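Local structure of signal recognition particle 19 kDa protein (3DLU) at residues F4-S9 and I73-P78; R21-S26 and S84-A89. The protein probably binds 7S RNA directly and mediates attachment of the 54 kDa subunit, SRP54, to the signal recognition particle that targets nascent membrane proteins. All blocks are in the same frame, centred on the assembly; numbering follows the deposited sequence.

Interaction 1 (F4-S9 and I73-P78); sequences FVVWPS and IVLESP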
loop_
_atom_site.group_PDB
_atom_site.type_symbol
_atom_site.label_atom_id
_atom_site.label_comp_id
_atom_site.label_asym_id
_atom_site.label_seq_id
_atom_site.Cartn_x
_atom_site.Cartn_y
_atom_site.Cartn_z
ATOM N N PHE A 4 -6.175 13.281 -10.993
ATOM C CA PHE A 4 -5.702 12.104 -11.721
ATOM C C PHE A 4 -4.566 11.431 -10.973
ATOM O O PHE A 4 -4.002 11.997 -10.035
ATOM C CB PHE A 4 -5.259 12.469 -13.150
ATOM C CG PHE A 4 -4.249 13.582 -13.199
ATOM C CD1 PHE A 4 -4.651 14.895 -13.404
ATOM C CD2 PHE A 4 -2.901 13.321 -13.009
ATOM C CE1 PHE A 4 -3.721 15.927 -13.431
ATOM C CE2 PHE A 4 -1.960 14.352 -13.032
ATOM C CZ PHE A 4 -2.370 15.653 -13.245
ATOM N N VAL A 5 -4.228 10.222 -11.401
ATOM C CA VAL A 5 -3.142 9.477 -10.801
ATOM C C VAL A 5 -1.831 9.753 -11.542
ATOM O O VAL A 5 -1.818 9.937 -12.757
ATOM C CB VAL A 5 -3.445 7.956 -10.806
ATOM C CG1 VAL A 5 -3.572 7.428 -12.240
ATOM C CG2 VAL A 5 -2.380 7.193 -10.041
ATOM N N VAL A 6 -0.744 9.818 -10.786
ATOM C CA VAL A 6 0.602 9.795 -11.352
ATOM C C VAL A 6 1.294 8.516 -10.900
ATOM O O VAL A 6 1.409 8.226 -9.704
ATOM C CB VAL A 6 1.422 11.026 -10.950
ATOM C CG1 VAL A 6 2.857 10.930 -11.510
ATOM C CG2 VAL A 6 0.740 12.307 -11.448
ATOM N N TRP A 7 1.727 7.728 -11.871
ATOM C CA TRP A 7 2.455 6.507 -11.600
ATOM C C TRP A 7 3.912 6.811 -12.014
ATOM O O TRP A 7 4.153 7.231 -13.148
ATOM C CB TRP A 7 1.804 5.363 -12.405
ATOM C CG TRP A 7 2.537 4.061 -12.362
ATOM C CD1 TRP A 7 2.992 3.411 -11.251
ATOM C CD2 TRP A 7 2.862 3.225 -13.480
ATOM N NE1 TRP A 7 3.609 2.227 -11.614
ATOM C CE2 TRP A 7 3.537 2.092 -12.977
ATOM C CE3 TRP A 7 2.655 3.328 -14.860
ATOM C CZ2 TRP A 7 4.008 1.065 -13.809
ATOM C CZ3 TRP A 7 3.125 2.305 -15.687
ATOM C CH2 TRP A 7 3.796 1.194 -15.151
ATOM N N PRO A 8 4.872 6.690 -11.078
ATOM C CA PRO A 8 6.232 7.186 -11.352
ATOM C C PRO A 8 6.820 6.670 -12.674
ATOM O O PRO A 8 7.563 7.394 -13.338
ATOM C CB PRO A 8 7.035 6.660 -10.156
ATOM C CG PRO A 8 6.021 6.649 -9.034
ATOM C CD PRO A 8 4.761 6.141 -9.712
ATOM N N SER A 9 6.507 5.442 -13.064
ATOM C CA SER A 9 7.043 4.925 -14.337
ATOM C C SER A 9 6.645 5.752 -15.556
ATOM O O SER A 9 7.339 5.739 -16.577
ATOM C CB SER A 9 6.646 3.454 -14.542
ATOM O OG SER A 9 7.240 2.662 -13.526
ATOM N N ILE A 73 0.601 8.443 -6.873
ATOM C CA ILE A 73 0.218 9.712 -6.272
ATOM C C ILE A 73 -1.065 10.136 -6.945
ATOM O O ILE A 73 -1.180 10.061 -8.164
ATOM C CB ILE A 73 1.275 10.830 -6.510
ATOM C CG1 ILE A 73 2.674 10.415 -6.034
ATOM C CG2 ILE A 73 0.848 12.111 -5.805
ATOM C CD1 ILE A 73 3.493 9.643 -7.061
ATOM N N VAL A 74 -2.045 10.562 -6.158
ATOM C CA VAL A 74 -3.223 11.192 -6.716
ATOM C C VAL A 74 -3.043 12.686 -6.505
ATOM O O VAL A 74 -2.744 13.126 -5.396
ATOM C CB VAL A 74 -4.508 10.718 -6.002
ATOM C CG1 VAL A 74 -5.707 11.451 -6.562
ATOM C CG2 VAL A 74 -4.675 9.195 -6.166
ATOM N N LEU A 75 -3.209 13.445 -7.591
ATOM C CA LEU A 75 -2.987 14.886 -7.610
ATOM C C LEU A 75 -4.164 15.642 -8.239
ATOM O O LEU A 75 -4.949 15.066 -8.986
ATOM C CB LEU A 75 -1.724 15.202 -8.422
ATOM C CG LEU A 75 -0.367 14.712 -7.923
ATOM C CD1 LEU A 75 0.718 15.027 -8.950
ATOM C CD2 LEU A 75 -0.037 15.337 -6.570
ATOM N N GLU A 76 -4.282 16.934 -7.927
ATOM C CA GLU A 76 -5.166 17.816 -8.673
ATOM C C GLU A 76 -4.313 18.909 -9.294
ATOM O O GLU A 76 -3.453 19.472 -8.626
ATOM C CB GLU A 76 -6.220 18.436 -7.750
ATOM C CG GLU A 76 -7.339 17.484 -7.435
ATOM C CD GLU A 76 -8.344 18.054 -6.445
ATOM O OE1 GLU A 76 -8.015 19.027 -5.742
ATOM O OE2 GLU A 76 -9.461 17.516 -6.379
ATOM N N SER A 77 -4.559 19.217 -10.561
ATOM C CA SER A 77 -3.750 20.206 -11.268
ATOM C C SER A 77 -4.647 20.993 -12.218
ATOM O O SER A 77 -5.608 20.443 -12.740
ATOM C CB SER A 77 -2.657 19.472 -12.058
ATOM O OG SER A 77 -2.095 20.276 -13.079
ATOM N N PRO A 78 -4.323 22.278 -12.453
ATOM C CA PRO A 78 -5.043 23.091 -13.442
ATOM C C PRO A 78 -4.787 22.603 -14.866
ATOM O O PRO A 78 -5.507 22.991 -15.784
ATOM C CB PRO A 78 -4.429 24.492 -13.284
ATOM C CG PRO A 78 -3.353 24.384 -12.263
ATOM C CD PRO A 78 -3.130 22.957 -11.916
#
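The ring of F4 sits on the sheet face it shares with V6, I73 and L75, where strand 3-6 pairs antiparallel with strand 68-76. Its CG is turned into the crowded position between the backbone N and the carbonyl carbon (chi1 54°), which brings one ring face over the carbonyl O of L75, while CE1 approaches S77 CB obliquely at 3.9 Å. V6 and L75 cross obliquely, and the touch is methyl to methyl, V6 CG2 to L75 CD1 at 3.7 Å. I73 stands directly across from V6, the two CB atoms 4.4 Å apart. Its CG1 arm runs anti to the carbonyl carbon and bends so that CD1 comes alongside V6 O and, more loosely, the ring carbon P8 CG. V5 and V74 form the non-hydrogen-bonded pair between the two hydrogen-bonded pairs, their CA atoms 4.4 Å apart, and point to the other face, where W7 of the second subunit packs on V74.

Four backbone hydrogen bonds join the strands in two reciprocal pairs, F4 with L75 and V6 with I73. The tightest runs from V6 N to I73 O, 2.7 Å long and almost straight at 174°. V5 CA also reaches I73 O, at 3.3 Å, in a CA-H...O contact. Polar bonding across the contact is thus confined to the main chain and sets the pairing of the strands, whereas the side chains of F4, V6, I73 and L75 give the sheet an apolar face against helices 34-43 and 81-100.

Interaction 2 (R21-S26 and S84-A89); sequences RIVPRS and SLKLIA
S84 OG is the best-held polar atom, gripped by two partners: the carbonyl O of G80, one turn earlier in sequence, and the hydroxyl of S77, just past the end of strand 68-76. It belongs to helix 81-100, the last element of the beta-alpha-beta-beta-alpha fold, and the next residues of that helix receive the irregular segment 21-26 by apolar packing, with no hydrogen bond across. V23 carries most of the contact from the loop. Its CG1, anti to the carbonyl carbon (chi1 -50°), enters between neighbouring helix side chains, meeting L85 CB at 3.7 Å and K86 CG at 4.1 Å; V23 and K86 slide past one another in opposite directions. L85 CD1 settles against the side of I22, nearest to I22 CD1 at 3.7 Å and close to CB, the two side chains crossing at about a right angle.

The loop has a bond of its own on the residue whose side chain meets the helix. R21 folds back with chi3 at 49° and gives NH1 to V23 O, 3.0 Å away and exactly in the guanidinium plane, while its NE bonds L15 O. The CB of R25 sits over the centre of one guanidinium face, so the group is restrained both at its edge and from above. At the margin of the contact, the extended K86 chain passes the CD corner of the P24 ring at about a right angle, K86 CE lying 4.1 Å from P24 CD.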
loop_
_atom_site.group_PDB
_atom_site.type_symbol
_atom_site.label_atom_id
_atom_site.label_comp_id
_atom_site.label_asym_id
_atom_site.label_seq_id
_atom_site.Cartn_x
_atom_site.Cartn_y
_atom_site.Cartn_z
ATOM N N ARG A 21 6.386 4.318 -19.784
ATOM C CA ARG A 21 6.713 5.730 -19.940
ATOM C C ARG A 21 5.785 6.447 -20.923
ATOM O O ARG A 21 5.520 5.955 -22.034
ATOM C CB ARG A 21 8.189 5.949 -20.334
ATOM C CG ARG A 21 8.494 7.431 -20.584
ATOM C CD ARG A 21 9.982 7.741 -20.693
ATOM N NE ARG A 21 10.653 6.838 -21.611
ATOM C CZ ARG A 21 10.635 6.958 -22.938
ATOM N NH1 ARG A 21 9.976 7.950 -23.523
ATOM N NH2 ARG A 21 11.275 6.068 -23.685
ATOM N N ILE A 22 5.276 7.591 -20.478
ATOM C CA ILE A 22 4.369 8.427 -21.249
ATOM C C ILE A 22 5.121 9.561 -21.917
ATOM O O ILE A 22 4.963 9.807 -23.109
ATOM C CB ILE A 22 3.294 9.088 -20.339
ATOM C CG1 ILE A 22 2.466 8.034 -19.611
ATOM C CG2 ILE A 22 2.399 10.014 -21.146
ATOM C CD1 ILE A 22 1.125 8.541 -19.135
ATOM N N VAL A 23 5.939 10.261 -21.145
ATOM C CA VAL A 23 6.542 11.499 -21.641
ATOM C C VAL A 23 7.822 11.216 -22.444
ATOM O O VAL A 23 8.423 10.164 -22.288
ATOM C CB VAL A 23 6.812 12.481 -20.507
ATOM C CG1 VAL A 23 5.556 12.644 -19.644
ATOM C CG2 VAL A 23 7.938 11.993 -19.663
ATOM N N PRO A 24 8.221 12.151 -23.318
ATOM C CA PRO A 24 9.454 11.947 -24.088
ATOM C C PRO A 24 10.644 11.707 -23.173
ATOM O O PRO A 24 10.735 12.278 -22.078
ATOM C CB PRO A 24 9.618 13.266 -24.854
ATOM C CG PRO A 24 8.218 13.801 -24.961
ATOM C CD PRO A 24 7.530 13.399 -23.687
ATOM N N ARG A 25 11.562 10.872 -23.640
ATOM C CA ARG A 25 12.659 10.410 -22.810
ATOM C C ARG A 25 13.519 11.543 -22.251
ATOM O O ARG A 25 13.956 11.464 -21.112
ATOM C CB ARG A 25 13.528 9.404 -23.571
ATOM C CG ARG A 25 14.494 8.648 -22.678
ATOM C CD ARG A 25 15.372 7.692 -23.481
ATOM N NE ARG A 25 16.269 8.444 -24.352
ATOM C CZ ARG A 25 17.392 7.964 -24.873
ATOM N NH1 ARG A 25 17.768 6.721 -24.612
ATOM N NH2 ARG A 25 18.147 8.741 -25.640
ATOM N N SER A 26 13.778 12.579 -23.055
ATOM C CA SER A 26 14.590 13.709 -22.593
ATOM C C SER A 26 13.905 14.556 -21.499
ATOM O O SER A 26 14.586 15.201 -20.694
ATOM C CB SER A 26 15.010 14.588 -23.774
ATOM O OG SER A 26 13.864 15.111 -24.410
ATOM N N SER A 84 1.042 18.060 -17.035
ATOM C CA SER A 84 1.453 17.993 -15.634
ATOM C C SER A 84 2.643 17.042 -15.433
ATOM O O SER A 84 3.531 17.325 -14.639
ATOM C CB SER A 84 0.269 17.560 -14.750
ATOM O OG SER A 84 -0.793 18.506 -14.814
ATOM N N LEU A 85 2.631 15.892 -16.102
ATOM C CA LEU A 85 3.751 14.952 -16.024
ATOM C C LEU A 85 5.047 15.587 -16.521
ATOM O O LEU A 85 6.105 15.407 -15.919
ATOM C CB LEU A 85 3.473 13.680 -16.818
ATOM C CG LEU A 85 2.390 12.728 -16.291
ATOM C CD1 LEU A 85 2.185 11.568 -17.254
ATOM C CD2 LEU A 85 2.722 12.224 -14.876
ATOM N N LYS A 86 4.965 16.318 -17.626
ATOM C CA LYS A 86 6.153 17.018 -18.144
ATOM C C LYS A 86 6.655 18.080 -17.151
ATOM O O LYS A 86 7.859 18.185 -16.885
ATOM C CB LYS A 86 5.860 17.652 -19.507
ATOM C CG LYS A 86 5.648 16.628 -20.635
ATOM C CD LYS A 86 5.065 17.303 -21.874
ATOM C CE LYS A 86 4.741 16.289 -22.955
ATOM N NZ LYS A 86 3.941 16.903 -24.045
ATOM N N LEU A 87 5.736 18.864 -16.590
ATOM C CA LEU A 87 6.113 19.889 -15.624
ATOM C C LEU A 87 6.782 19.253 -14.415
ATOM O O LEU A 87 7.772 19.769 -13.895
ATOM C CB LEU A 87 4.883 20.676 -15.166
ATOM C CG LEU A 87 4.290 21.631 -16.200
ATOM C CD1 LEU A 87 2.899 22.061 -15.746
ATOM C CD2 LEU A 87 5.219 22.833 -16.351
ATOM N N ILE A 88 6.219 18.137 -13.958
ATOM C CA ILE A 88 6.755 17.434 -12.800
ATOM C C ILE A 88 8.158 16.897 -13.084
ATOM O O ILE A 88 9.073 17.079 -12.274
ATOM C CB ILE A 88 5.822 16.289 -12.374
ATOM C CG1 ILE A 88 4.583 16.872 -11.704
ATOM C CG2 ILE A 88 6.532 15.323 -11.413
ATOM C CD1 ILE A 88 3.490 15.834 -11.439
ATOM N N ALA A 89 8.321 16.250 -14.237
ATOM C CA ALA A 89 9.621 15.704 -14.626
ATOM C C ALA A 89 10.689 16.804 -14.668
ATOM O O ALA A 89 11.789 16.653 -14.103
ATOM C CB ALA A 89 9.522 14.988 -15.982
#

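The centres of interactions 1 and 2 lie 12 Å apart, and the two meet at the interface between the sheet and helix 81-100. Along the chain their segments alternate, 4-9, 21-26, 73-78, 84-89; strand 68-76 and helix 81-100 follow each other, joined by the short link 77-80. The sheet face of interaction 1 rests on the helix of interaction 2: F4 CZ packs on S84 CB and V6 CG1 on L85 CD2, both at 3.6 Å, and L75 CD1 on I88 CD1 at 3.8 Å. The sheet and the 21-26 loop pack on adjoining sides of helix 81-100, with L85 at the seam, so that segments far apart in sequence meet in one compact domain.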